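Local structure of putative Acetyltransferase (Lactobacillus plantarum WCFS1, 3EFA) at residues T60-E65 / Q91-A96. The protein is a putative N-acetyltransferase of the GNAT family that probably transfers an acetyl group from acetyl-CoA to a substrate amine not yet identified. Numbering follows the deposited sequence.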
loop_
_atom_site.group_PDB
_atom_site.type_symbol
_atom_site.label_atom_id
_atom_site.label_comp_id
_atom_site.label_asym_id
_atom_site.label_seq_id
_atom_site.Cartn_x
_atom_site.Cartn_y
_atom_site.Cartn_z
ATOM N N THR A 60 24.890 -1.598 -11.351
ATOM C CA THR A 60 23.511 -1.656 -10.887
ATOM C C THR A 60 23.327 -0.715 -9.685
ATOM O O THR A 60 24.302 -0.420 -8.976
ATOM C CB THR A 60 23.065 -3.138 -10.610
ATOM O OG1 THR A 60 21.644 -3.203 -10.424
ATOM C CG2 THR A 60 23.790 -3.729 -9.390
ATOM N N THR A 61 22.102 -0.215 -9.489
ATOM C CA THR A 61 21.834 0.804 -8.466
ATOM C C THR A 61 20.401 0.777 -7.926
ATOM O O THR A 61 19.481 0.303 -8.588
ATOM C CB THR A 61 22.125 2.256 -8.997
ATOM O OG1 THR A 61 21.944 3.209 -7.942
ATOM C CG2 THR A 61 21.179 2.621 -10.134
ATOM N N LEU A 62 20.227 1.295 -6.717
ATOM C CA LEU A 62 18.898 1.596 -6.174
ATOM C C LEU A 62 18.939 2.835 -5.251
ATOM O O LEU A 62 20.005 3.214 -4.753
ATOM C CB LEU A 62 18.291 0.370 -5.463
ATOM C CG LEU A 62 18.922 -0.205 -4.185
ATOM C CD1 LEU A 62 18.571 0.619 -2.942
ATOM C CD2 LEU A 62 18.489 -1.659 -3.994
ATOM N N ARG A 63 17.786 3.465 -5.040
ATOM C CA ARG A 63 17.703 4.662 -4.205
ATOM C C ARG A 63 17.105 4.338 -2.827
ATOM O O ARG A 63 16.056 3.678 -2.720
ATOM C CB ARG A 63 16.884 5.767 -4.909
ATOM C CG ARG A 63 16.814 7.122 -4.136
ATOM C CD ARG A 63 16.196 8.272 -4.962
ATOM N NE ARG A 63 14.728 8.207 -5.029
ATOM C CZ ARG A 63 13.943 9.132 -5.589
ATOM N NH1 ARG A 63 14.473 10.227 -6.148
ATOM N NH2 ARG A 63 12.617 8.964 -5.585
ATOM N N LEU A 64 17.764 4.801 -1.769
ATOM C CA LEU A 64 17.242 4.562 -0.421
ATOM C C LEU A 64 16.196 5.620 -0.023
ATOM O O LEU A 64 16.496 6.817 -0.000
ATOM C CB LEU A 64 18.398 4.451 0.590
ATOM C CG LEU A 64 19.291 3.249 0.209
ATOM C CD1 LEU A 64 20.775 3.524 0.316
ATOM C CD2 LEU A 64 18.907 1.964 0.973
ATOM N N GLU A 65 14.967 5.160 0.243
ATOM C CA GLU A 65 13.827 6.026 0.566
ATOM C C GLU A 65 13.127 5.615 1.884
ATOM O O GLU A 65 12.053 4.990 1.869
ATOM C CB GLU A 65 12.803 6.043 -0.589
ATOM C CG GLU A 65 13.399 6.294 -1.983
ATOM C CD GLU A 65 12.365 6.247 -3.120
ATOM O OE1 GLU A 65 11.139 6.219 -2.839
ATOM O OE2 GLU A 65 12.782 6.235 -4.302
ATOM N N GLN A 91 21.857 -9.414 -5.881
ATOM C CA GLN A 91 22.982 -9.257 -4.960
ATOM C C GLN A 91 22.945 -7.892 -4.247
ATOM O O GLN A 91 23.143 -7.809 -3.028
ATOM C CB GLN A 91 24.301 -9.403 -5.726
ATOM C CG GLN A 91 25.529 -9.723 -4.875
ATOM C CD GLN A 91 25.976 -11.181 -4.997
ATOM O OE1 GLN A 91 25.533 -11.904 -5.894
ATOM N NE2 GLN A 91 26.861 -11.614 -4.097
ATOM N N LEU A 92 22.695 -6.827 -5.006
ATOM C CA LEU A 92 22.581 -5.480 -4.438
ATOM C C LEU A 92 21.457 -5.394 -3.399
ATOM O O LEU A 92 21.655 -4.874 -2.287
ATOM C CB LEU A 92 22.359 -4.430 -5.541
ATOM C CG LEU A 92 22.342 -2.953 -5.084
ATOM C CD1 LEU A 92 23.568 -2.589 -4.226
ATOM C CD2 LEU A 92 22.212 -1.975 -6.247
ATOM N N LEU A 93 20.284 -5.914 -3.765
ATOM C CA LEU A 93 19.124 -5.868 -2.889
ATOM C C LEU A 93 19.354 -6.626 -1.582
ATOM O O LEU A 93 19.029 -6.120 -0.495
ATOM C CB LEU A 93 17.883 -6.404 -3.604
ATOM C CG LEU A 93 16.597 -6.447 -2.769
ATOM C CD1 LEU A 93 16.163 -5.028 -2.341
ATOM C CD2 LEU A 93 15.462 -7.176 -3.525
ATOM N N THR A 94 19.910 -7.833 -1.687
ATOM C CA THR A 94 20.273 -8.616 -0.496
ATOM C C THR A 94 21.210 -7.815 0.420
ATOM O O THR A 94 21.067 -7.850 1.641
ATOM C CB THR A 94 20.927 -9.978 -0.863
ATOM O OG1 THR A 94 19.996 -10.789 -1.591
ATOM C CG2 THR A 94 21.372 -10.738 0.389
ATOM N N ALA A 95 22.148 -7.064 -0.162
ATOM C CA ALA A 95 23.002 -6.200 0.665
ATOM C C ALA A 95 22.273 -4.973 1.248
ATOM O O ALA A 95 22.525 -4.578 2.384
ATOM C CB ALA A 95 24.274 -5.792 -0.086
ATOM N N ALA A 96 21.364 -4.380 0.485
ATOM C CA ALA A 96 20.608 -3.219 0.974
ATOM C C ALA A 96 19.660 -3.558 2.137
ATOM O O ALA A 96 19.490 -2.747 3.063
ATOM C CB ALA A 96 19.844 -2.528 -0.182
#
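Glu65 OE2 is gripped by two nitrogens of Arg63, NE at 2.9 Å and NH2 at 3.0 Å. Both lie on the same face of the carboxylate, while OE2 sits almost in the guanidinium plane, at its edge. This side-on salt bridge leaves Arg63 NH1 for Asp39 and Asp42, so the flat guanidinium of one arginine serves three acids, well away from helix 88-102.

The strand turns apolar groups to that helix. Leu92 has its CG anti to the backbone N (chi1 -175°), and its CD2 branch rests on the strand backbone, 3.6 Å from Thr61 CA. Beside it, Thr60 CG2 lies 3.9 Å from Leu92 CD2, the two side chains running alongside in opposite senses. Threonine suits this place because its methyl meets the helix while OG1 is hydrogen-bonded with Thr79 OG1 and Cys78 O on the adjacent strand. Leu62 holds CG between the backbone N and carbonyl carbon (chi1 66°); its CD2 stands 4.1 Å from Ala96 CB and 4.2 Å from Leu92 CG. Ala96, one turn after Leu92, offers only its CB to that branch, so the helix can lie close to Leu62.

The segment axes pass 9.1 Å apart at -34°. Helix 88-102 belongs to the crossover joining parallel strands 71-79 and 107-113; in GNAT relatives the turn preceding it binds the CoA pyrophosphate. Across this interface the helix is held to the sheet by dispersion and hydrophobic burial, with charge kept to the strand's other side.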